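Adhesin/hemolysin (Burkholderia pseudomallei 1026a, PDB 4G6V) acts as the toxic C-terminal tRNase component of a contact-dependent growth inhibition system, inhibiting closely related neighbouring bacteria. Local coordinates at residues Asn113-Ile118 with Glu145-Ser150. Numbering follows the deposited sequence.
Sequences NIATTI and EAQINS
The flat amide of Q147 stays clear of A115, whose methyl CB lies obliquely off one amide face and touches the chain's CG instead, at 3.8 Å. With CG anti to the backbone N (chi1 -174°) and the chain bent at chi2, the amide is directed toward the N-terminal end of helix 111-123, where Q147 packs on V111 and R112. The other flat group is the carbonyl of N113, whose oxygen accepts two bonds from opposite faces, one from T117 N and one, 2.7 Å long, from T117 OG1, which stands 39° out of the carbonyl plane. One turn on from A115, I118 meets I148, CD1 to CD1 at 4.3 Å. No hydrogen bond joins the helices; the nearest CA atoms, those of A115 and I148, are 6.7 Å apart, consistent with the small side chain of A115. I118 and I114 also rest on Y104, while T117 OG1 hydrogen-bonds N97 ND2 of the CdiI chain. Helices 111-123 and 141-150, consecutive crossovers linking parallel strands 99-104, 129-133 and 159-162, touch here through a small interface of 120 Å² in the beta-alpha-beta core of a PDDEXK-like nuclease, close to K121, a probable active-site residue.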
loop_
_atom_site.group_PDB
_atom_site.type_symbol
_atom_site.label_atom_id
_atom_site.label_comp_id
_atom_site.label_asym_id
_atom_site.label_seq_id
_atom_site.Cartn_x
_atom_site.Cartn_y
_atom_site.Cartn_z
ATOM N N ASN A 113 -5.320 -10.074 7.713
ATOM C CA ASN A 113 -4.537 -9.691 6.544
ATOM C C ASN A 113 -4.495 -8.177 6.378
ATOM O O ASN A 113 -3.459 -7.603 6.013
ATOM C CB ASN A 113 -5.076 -10.379 5.286
ATOM C CG ASN A 113 -4.796 -11.885 5.274
ATOM O OD1 ASN A 113 -4.428 -12.473 6.287
ATOM N ND2 ASN A 113 -4.973 -12.507 4.124
ATOM N N ILE A 114 -5.621 -7.535 6.671
ATOM C CA ILE A 114 -5.672 -6.090 6.651
ATOM C C ILE A 114 -4.640 -5.519 7.618
ATOM O O ILE A 114 -3.897 -4.604 7.261
ATOM C CB ILE A 114 -7.077 -5.557 7.004
ATOM C CG1 ILE A 114 -8.101 -6.088 6.004
ATOM C CG2 ILE A 114 -7.081 -4.021 7.045
ATOM C CD1 ILE A 114 -9.355 -5.264 5.915
ATOM N N ALA A 115 -4.592 -6.065 8.830
ATOM C CA ALA A 115 -3.548 -5.676 9.787
ATOM C C ALA A 115 -2.155 -5.962 9.234
ATOM O O ALA A 115 -1.298 -5.073 9.255
ATOM C CB ALA A 115 -3.732 -6.361 11.148
ATOM N N THR A 116 -1.930 -7.188 8.745
ATOM C CA THR A 116 -0.619 -7.562 8.210
ATOM C C THR A 116 -0.188 -6.536 7.161
ATOM O O THR A 116 0.983 -6.158 7.055
ATOM C CB THR A 116 -0.626 -8.977 7.558
ATOM O OG1 THR A 116 -0.908 -9.984 8.541
ATOM C CG2 THR A 116 0.719 -9.286 6.918
ATOM N N THR A 117 -1.166 -6.070 6.404
ATOM C CA THR A 117 -0.910 -5.206 5.271
ATOM C C THR A 117 -0.484 -3.846 5.773
ATOM O O THR A 117 0.548 -3.322 5.370
ATOM C CB THR A 117 -2.169 -5.153 4.340
ATOM O OG1 THR A 117 -2.393 -6.469 3.819
ATOM C CG2 THR A 117 -1.995 -4.177 3.181
ATOM N N ILE A 118 -1.286 -3.286 6.666
ATOM C CA ILE A 118 -0.954 -2.040 7.324
ATOM C C ILE A 118 0.435 -2.111 7.952
ATOM O O ILE A 118 1.297 -1.254 7.698
ATOM C CB ILE A 118 -1.951 -1.745 8.449
ATOM C CG1 ILE A 118 -3.227 -1.134 7.874
ATOM C CG2 ILE A 118 -1.341 -0.767 9.451
ATOM C CD1 ILE A 118 -4.425 -1.261 8.791
ATOM N N GLU A 145 -10.352 -2.484 14.903
ATOM C CA GLU A 145 -9.891 -1.861 16.139
ATOM C C GLU A 145 -9.427 -2.909 17.150
ATOM O O GLU A 145 -8.381 -2.753 17.776
ATOM C CB GLU A 145 -10.990 -0.967 16.741
ATOM N N ALA A 146 -10.207 -3.977 17.291
ATOM C CA ALA A 146 -9.840 -5.080 18.175
ATOM C C ALA A 146 -8.488 -5.678 17.788
ATOM O O ALA A 146 -7.616 -5.864 18.651
ATOM C CB ALA A 146 -10.917 -6.155 18.170
ATOM N N GLN A 147 -8.329 -5.959 16.492
ATOM C CA GLN A 147 -7.113 -6.548 15.935
ATOM C C GLN A 147 -5.884 -5.662 16.173
ATOM O O GLN A 147 -4.877 -6.107 16.742
ATOM C CB GLN A 147 -7.292 -6.822 14.435
ATOM C CG GLN A 147 -6.130 -7.560 13.790
ATOM C CD GLN A 147 -6.175 -9.066 14.038
ATOM O OE1 GLN A 147 -7.257 -9.672 14.072
ATOM N NE2 GLN A 147 -4.998 -9.679 14.202
ATOM N N ILE A 148 -5.977 -4.404 15.753
ATOM C CA ILE A 148 -4.879 -3.455 15.942
ATOM C C ILE A 148 -4.531 -3.228 17.416
ATOM O O ILE A 148 -3.415 -2.821 17.739
ATOM C CB ILE A 148 -5.168 -2.110 15.243
ATOM C CG1 ILE A 148 -5.240 -2.333 13.731
ATOM C CG2 ILE A 148 -4.093 -1.099 15.556
ATOM C CD1 ILE A 148 -5.491 -1.092 12.933
ATOM N N ASN A 149 -5.475 -3.506 18.312
ATOM C CA ASN A 149 -5.217 -3.328 19.739
ATOM C C ASN A 149 -4.609 -4.551 20.428
ATOM O O ASN A 149 -3.721 -4.411 21.270
ATOM C CB ASN A 149 -6.456 -2.823 20.491
ATOM C CG ASN A 149 -6.736 -1.350 20.225
ATOM O OD1 ASN A 149 -5.822 -0.595 19.868
ATOM N ND2 ASN A 149 -8.001 -0.930 20.396
ATOM N N SER A 150 -5.063 -5.747 20.079
ATOM C CA SER A 150 -4.510 -6.934 20.728
ATOM C C SER A 150 -3.114 -7.293 20.220
ATOM O O SER A 150 -2.424 -8.118 20.811
ATOM C CB SER A 150 -5.475 -8.112 20.627
ATOM O OG SER A 150 -6.564 -7.896 21.512
#